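Local coordinates for putative carboxynorspermidine decarboxylase protein (PDB 3MT1) that probably decarboxylates carboxynorspermidine and carboxyspermidine to norspermidine and spermidine, using pyridoxal 5'-phosphate as cofactor, at residues B[267-270]-B[271-274]; B[322-325]-B[326-330]. All coordinates share one frame; numbering follows the deposited sequence.

Contact 1: residues B[267-270]-B[271-274]; sequences MLDL and LIYR
Leu268 and Asp269 accept helical i to i+4 bonds from Ile272 and Tyr273: Ile272 N lies 2.8 Å from Leu268 O in a nearly straight bond, and Tyr273 N lies 3.0 Å from Asp269 O. Leu268 and Ile272 pack one turn apart. Leu268 CG meets the Ile272 CD1 methyl at 3.7 Å, and the two side chains cross at a slant. Ile272 CG1 sits beside its own backbone N (chi1 -59°). This brings CG1 against Leu268 O and CD1 on toward Leu268 CG. The other branch, CG2, is 3.7 Å above the Tyr273 ring plane, over its centre. Asp269 and Tyr273 run side by side in the same direction. The carboxylate carbon CG of Asp269 comes to the ring edge, 3.6 Å from Tyr273 CE2, and the two planes stand 78° apart. The ring thus borders the carboxylate without bonding it. The polar partner of Asp269 is Lys328, which forms a salt bridge with OD1. Leu271 CD1 lies against one face of the Arg274 guanidinium, toward its rim. Arg274 NH2 also bonds Ile272 O of the second subunit, and Leu268 packs on its own counterpart there. Arg274 takes a positive phi (55°) and closes the short helix 268-273 with a Schellman motif. Asp269, on this helix at the dimer interface, is a predicted substrate-binding residue.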
HETATM    1  N   MSE B 267       0.314  -6.515  -4.416  1.00 33.39           N
HETATM    2  CA  MSE B 267      -0.856  -7.350  -4.118  1.00 33.28           C
HETATM    3  C   MSE B 267      -1.123  -7.242  -2.612  1.00 33.39           C
HETATM    4  O   MSE B 267      -1.091  -8.221  -1.860  1.00 32.89           O
HETATM    5  CB  MSE B 267      -0.574  -8.779  -4.571  1.00 34.20           C
HETATM    6  CG  MSE B 267      -0.888  -9.063  -6.077  1.00 35.90           C
HETATM    7 SE   MSE B 267      -0.593 -10.983  -6.366  0.75 45.38          SE
HETATM    8  CE  MSE B 267      -2.449 -11.567  -6.067  1.00 42.91           C
ATOM      9  N   LEU B 268      -1.357  -6.001  -2.193  1.00 33.01           N
ATOM     10  CA  LEU B 268      -1.226  -5.600  -0.826  1.00 33.37           C
ATOM     11  C   LEU B 268      -2.275  -6.252   0.058  1.00 34.67           C
ATOM     12  O   LEU B 268      -2.044  -6.462   1.242  1.00 35.27           O
ATOM     13  CB  LEU B 268      -1.265  -4.072  -0.752  1.00 33.67           C
ATOM     14  CG  LEU B 268      -1.411  -3.326   0.591  1.00 35.36           C
ATOM     15  CD1 LEU B 268      -0.218  -3.578   1.542  1.00 35.75           C
ATOM     16  CD2 LEU B 268      -1.662  -1.805   0.411  1.00 33.81           C
ATOM     17  N   ASP B 269      -3.434  -6.567  -0.510  1.00 35.60           N
ATOM     18  CA  ASP B 269      -4.430  -7.365   0.218  1.00 37.26           C
ATOM     19  C   ASP B 269      -3.852  -8.666   0.770  1.00 36.84           C
ATOM     20  O   ASP B 269      -4.220  -9.077   1.864  1.00 38.37           O
ATOM     21  CB  ASP B 269      -5.718  -7.605  -0.597  1.00 38.63           C
ATOM     22  CG  ASP B 269      -6.826  -6.554  -0.278  1.00 41.51           C
ATOM     23  OD1 ASP B 269      -6.469  -5.409   0.037  1.00 42.55           O
ATOM     24  OD2 ASP B 269      -8.046  -6.863  -0.324  1.00 44.14           O
ATOM     25  N   LEU B 270      -2.929  -9.292   0.052  1.00 35.07           N
ATOM     26  CA  LEU B 270      -2.293 -10.506   0.579  1.00 35.51           C
ATOM     27  C   LEU B 270      -1.519 -10.244   1.842  1.00 36.18           C
ATOM     28  O   LEU B 270      -1.532 -11.061   2.766  1.00 38.12           O
ATOM     29  CB  LEU B 270      -1.368 -11.195  -0.430  1.00 34.55           C
ATOM     30  CG  LEU B 270      -1.997 -11.493  -1.799  1.00 33.30           C
ATOM     31  CD1 LEU B 270      -1.019 -12.281  -2.642  1.00 28.34           C
ATOM     32  CD2 LEU B 270      -3.379 -12.221  -1.636  1.00 32.40           C
ATOM     33  N   LEU B 271      -0.822  -9.115   1.892  1.00 34.97           N
ATOM     34  CA  LEU B 271      -0.115  -8.802   3.092  1.00 34.52           C
ATOM     35  C   LEU B 271      -1.112  -8.421   4.179  1.00 35.70           C
ATOM     36  O   LEU B 271      -1.035  -8.960   5.270  1.00 37.79           O
ATOM     37  CB  LEU B 271       0.935  -7.725   2.862  1.00 33.81           C
ATOM     38  CG  LEU B 271       1.754  -7.335   4.109  1.00 34.36           C
ATOM     39  CD1 LEU B 271       2.490  -8.537   4.735  1.00 30.73           C
ATOM     40  CD2 LEU B 271       2.740  -6.232   3.770  1.00 35.29           C
ATOM     41  N   ILE B 272      -2.044  -7.522   3.877  1.00 34.64           N
ATOM     42  CA  ILE B 272      -3.004  -7.010   4.872  1.00 35.79           C
ATOM     43  C   ILE B 272      -3.805  -8.097   5.609  1.00 37.10           C
ATOM     44  O   ILE B 272      -3.973  -8.058   6.839  1.00 38.80           O
ATOM     45  CB  ILE B 272      -4.028  -6.038   4.249  1.00 34.93           C
ATOM     46  CG1 ILE B 272      -3.327  -4.850   3.610  1.00 34.36           C
ATOM     47  CG2 ILE B 272      -4.938  -5.528   5.323  1.00 37.35           C
ATOM     48  CD1 ILE B 272      -4.274  -3.846   2.927  1.00 32.90           C
ATOM     49  N   TYR B 273      -4.314  -9.034   4.836  1.00 36.18           N
ATOM     50  CA  TYR B 273      -5.159 -10.069   5.362  1.00 38.69           C
ATOM     51  C   TYR B 273      -4.403 -11.357   5.642  1.00 39.35           C
ATOM     52  O   TYR B 273      -4.982 -12.309   6.149  1.00 40.82           O
ATOM     53  CB  TYR B 273      -6.375 -10.262   4.439  1.00 38.85           C
ATOM     54  CG  TYR B 273      -7.148  -8.975   4.372  1.00 40.70           C
ATOM     55  CD1 TYR B 273      -7.839  -8.512   5.478  1.00 44.18           C
ATOM     56  CD2 TYR B 273      -7.121  -8.183   3.234  1.00 42.76           C
ATOM     57  CE1 TYR B 273      -8.499  -7.318   5.456  1.00 46.77           C
ATOM     58  CE2 TYR B 273      -7.803  -6.986   3.190  1.00 43.12           C
ATOM     59  CZ  TYR B 273      -8.481  -6.559   4.311  1.00 45.07           C
ATOM     60  OH  TYR B 273      -9.148  -5.365   4.294  1.00 47.60           O
ATOM     61  N   ARG B 274      -3.097 -11.353   5.353  1.00 38.60           N
ATOM     62  CA  ARG B 274      -2.212 -12.520   5.546  1.00 39.50           C
ATOM     63  C   ARG B 274      -2.763 -13.736   4.823  1.00 40.69           C
ATOM     64  O   ARG B 274      -3.013 -14.775   5.418  1.00 42.63           O
ATOM     65  CB  ARG B 274      -1.982 -12.824   7.030  1.00 41.58           C
ATOM     66  CG  ARG B 274      -1.577 -11.638   7.867  1.00 41.12           C
ATOM     67  CD  ARG B 274      -0.253 -11.128   7.412  1.00 40.69           C
ATOM     68  NE  ARG B 274       0.131  -9.882   8.076  1.00 40.42           N
ATOM     69  CZ  ARG B 274       1.389  -9.570   8.354  1.00 40.52           C
ATOM     70  NH1 ARG B 274       2.378 -10.410   8.020  1.00 38.54           N
ATOM     71  NH2 ARG B 274       1.659  -8.427   8.962  1.00 41.21           N
TER

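Contact 2: residues B[322-325]-B[326-330]; sequences AGYT and MVKKN. With SO4 (sulfate ion), chain D.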
ATOM      1  N   ALA B 322      -6.654  -9.193 -10.429  1.00 38.46           N
ATOM      2  CA  ALA B 322      -7.195  -7.875 -10.841  1.00 38.31           C
ATOM      3  C   ALA B 322      -7.809  -7.014  -9.726  1.00 38.23           C
ATOM      4  O   ALA B 322      -7.704  -5.777  -9.762  1.00 39.63           O
ATOM      5  CB  ALA B 322      -8.181  -8.016 -12.001  1.00 39.28           C
ATOM      6  N   GLY B 323      -8.473  -7.644  -8.761  1.00 37.74           N
ATOM      7  CA  GLY B 323      -9.187  -6.911  -7.732  1.00 36.80           C
ATOM      8  C   GLY B 323      -8.324  -6.457  -6.570  1.00 35.51           C
ATOM      9  O   GLY B 323      -7.526  -7.251  -6.005  1.00 35.05           O
ATOM     10  N   TYR B 324      -8.489  -5.186  -6.190  1.00 34.35           N
ATOM     11  CA  TYR B 324      -7.868  -4.669  -4.984  1.00 33.06           C
ATOM     12  C   TYR B 324      -6.344  -4.817  -5.075  1.00 32.41           C
ATOM     13  O   TYR B 324      -5.641  -4.899  -4.053  1.00 32.17           O
ATOM     14  CB  TYR B 324      -8.445  -5.370  -3.722  1.00 33.18           C
ATOM     15  CG  TYR B 324      -9.919  -5.108  -3.540  1.00 32.86           C
ATOM     16  CD1 TYR B 324     -10.385  -3.851  -3.099  1.00 32.03           C
ATOM     17  CD2 TYR B 324     -10.867  -6.088  -3.883  1.00 33.35           C
ATOM     18  CE1 TYR B 324     -11.784  -3.590  -2.967  1.00 32.21           C
ATOM     19  CE2 TYR B 324     -12.242  -5.857  -3.758  1.00 33.66           C
ATOM     20  CZ  TYR B 324     -12.691  -4.621  -3.292  1.00 37.12           C
ATOM     21  OH  TYR B 324     -14.057  -4.416  -3.203  1.00 41.65           O
ATOM     22  N   THR B 325      -5.832  -4.870  -6.298  1.00 32.67           N
ATOM     23  CA  THR B 325      -4.389  -4.968  -6.490  1.00 33.06           C
ATOM     24  C   THR B 325      -3.887  -3.674  -7.121  1.00 33.11           C
ATOM     25  O   THR B 325      -3.208  -2.899  -6.480  1.00 32.90           O
ATOM     26  CB  THR B 325      -4.032  -6.150  -7.377  1.00 33.81           C
ATOM     27  OG1 THR B 325      -4.756  -6.018  -8.619  1.00 35.20           O
ATOM     28  CG2 THR B 325      -4.389  -7.494  -6.668  1.00 33.45           C
HETATM   29  N   MSE B 326      -4.288  -3.418  -8.362  1.00 34.48           N
HETATM   30  CA  MSE B 326      -3.858  -2.234  -9.075  1.00 34.99           C
HETATM   31  C   MSE B 326      -4.223  -0.943  -8.380  1.00 34.77           C
HETATM   32  O   MSE B 326      -3.473   0.002  -8.449  1.00 36.10           O
HETATM   33  CB  MSE B 326      -4.402  -2.223 -10.500  1.00 36.33           C
HETATM   34  CG  MSE B 326      -3.446  -2.875 -11.480  1.00 39.34           C
HETATM   35 SE   MSE B 326      -4.244  -3.563 -13.165  0.75 42.46          SE
HETATM   36  CE  MSE B 326      -5.416  -4.884 -12.313  1.00 42.86           C
ATOM     37  N   VAL B 327      -5.367  -0.889  -7.728  1.00 34.20           N
ATOM     38  CA  VAL B 327      -5.817   0.356  -7.121  1.00 34.33           C
ATOM     39  C   VAL B 327      -4.984   0.761  -5.867  1.00 34.02           C
ATOM     40  O   VAL B 327      -5.153   1.846  -5.327  1.00 34.35           O
ATOM     41  CB  VAL B 327      -7.300   0.242  -6.692  1.00 35.71           C
ATOM     42  CG1 VAL B 327      -8.279   0.426  -7.911  1.00 34.12           C
ATOM     43  CG2 VAL B 327      -7.518  -1.074  -5.936  1.00 32.54           C
ATOM     44  N   LYS B 328      -4.104  -0.126  -5.400  1.00 32.53           N
ATOM     45  CA  LYS B 328      -3.428   0.137  -4.151  1.00 32.11           C
ATOM     46  C   LYS B 328      -1.949  -0.198  -4.236  1.00 30.36           C
ATOM     47  O   LYS B 328      -1.282  -0.331  -3.233  1.00 29.89           O
ATOM     48  CB  LYS B 328      -4.141  -0.521  -2.956  1.00 32.64           C
ATOM     49  CG  LYS B 328      -4.432  -2.017  -3.095  1.00 34.21           C
ATOM     50  CD  LYS B 328      -4.971  -2.580  -1.764  1.00 35.57           C
ATOM     51  CE  LYS B 328      -6.466  -2.765  -1.814  1.00 35.60           C
ATOM     52  NZ  LYS B 328      -7.084  -2.739  -0.490  1.00 34.04           N
ATOM     53  N   LYS B 329      -1.438  -0.290  -5.452  1.00 29.27           N
ATOM     54  CA  LYS B 329      -0.027  -0.514  -5.639  1.00 28.01           C
ATOM     55  C   LYS B 329       0.799   0.687  -5.219  1.00 28.56           C
ATOM     56  O   LYS B 329       0.359   1.836  -5.317  1.00 29.67           O
ATOM     57  CB  LYS B 329       0.245  -0.875  -7.087  1.00 29.07           C
ATOM     58  CG  LYS B 329      -0.119   0.192  -8.119  1.00 27.66           C
ATOM     59  CD  LYS B 329       0.150  -0.346  -9.545  1.00 27.85           C
ATOM     60  CE  LYS B 329      -0.710   0.400 -10.590  1.00 29.88           C
ATOM     61  NZ  LYS B 329      -0.492   1.868 -10.409  1.00 28.84           N
ATOM     62  N   ASN B 330       2.009   0.428  -4.762  1.00 27.92           N
ATOM     63  CA  ASN B 330       2.863   1.502  -4.261  1.00 28.57           C
ATOM     64  C   ASN B 330       4.373   1.263  -4.572  1.00 29.16           C
ATOM     65  O   ASN B 330       4.766   0.205  -5.109  1.00 28.34           O
ATOM     66  CB  ASN B 330       2.628   1.631  -2.763  1.00 28.01           C
ATOM     67  CG  ASN B 330       2.887   0.337  -2.051  1.00 28.51           C
ATOM     68  OD1 ASN B 330       4.039   0.018  -1.745  1.00 31.35           O
ATOM     69  ND2 ASN B 330       1.829  -0.458  -1.827  1.00 26.11           N
TER
HETATM   70  S   SO4 D 401     -16.795  -6.415  -3.947  1.00 50.97           S
HETATM   71  O1  SO4 D 401     -16.788  -7.307  -2.796  1.00 51.75           O
HETATM   72  O2  SO4 D 401     -15.509  -6.428  -4.620  1.00 49.24           O
HETATM   73  O3  SO4 D 401     -17.827  -6.957  -4.839  1.00 53.90           O
HETATM   74  O4  SO4 D 401     -17.164  -5.045  -3.563  1.00 51.95           O
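Lys328 folds back over Tyr324 and Thr325, and this is the tight part of the contact. Its backbone N donates to Thr325 O at 3.1 Å, from well above the carbonyl plane. With Met326 and Val327 at the corners, residues 325-328 make a type I turn. Lys328 CG lies between its own backbone N and carbonyl carbon (chi1 52°), which, with a bend at chi3 (102°), arches the chain across Tyr324 O. Its CE is 3.2 Å from Tyr324 O and 3.8 Å from Tyr324 CB, near the plane of the ring at its edge. Buried Lys328 NZ forms salt bridges with Asp269 and with Glu264 of the second subunit. Val327 CG2 touches Tyr324 CA at 3.7 Å. A bend at chi3 turns the end of selenomethionine Met326 back, with CE 3.5 Å from Ala322 O. Thr325 OG1 bonds Ala321 O.

The ring end of Tyr324, a partly exposed residue, is the looser part. Here Tyr324 OH donates to sulfate O2 at 2.9 Å. The same ion is held by Gly199 N, Gly232 N and Glu233 N. It probably comes from the crystallisation liquor, and it probably marks the phosphate site of pyridoxal phosphate, as in related decarboxylases. The loop lies between strands 315-318 and 339-343. Tyr7 of strand 6-10 packs on Thr325, Met326 and Lys329, while helices 233-236 and 268-273 border Tyr324.

In the fold
Contact 1 is one short helix and its C-terminal end, partly buried. Contact 2 is a mostly buried loop nearer the centre of the chain. They follow in series, and their centres are about 11 Å apart. The Asp269-Lys328 salt bridge joins them, with OD1 and NZ 2.8 Å apart, and apolar contacts such as Met267 CG on Thr325 CG2 add to it. Both reach the second subunit: contact 1 by apolar packing and an arginine hydrogen bond, contact 2 by lysine amino groups and some packing. Helix bonds and apolar side chains make much of contact 1; contact 2 has a single backbone turn bond and a lysine chain laid over a tyrosine. Together they bring the predicted substrate residue Asp269 close to Tyr324 and the sulfate site.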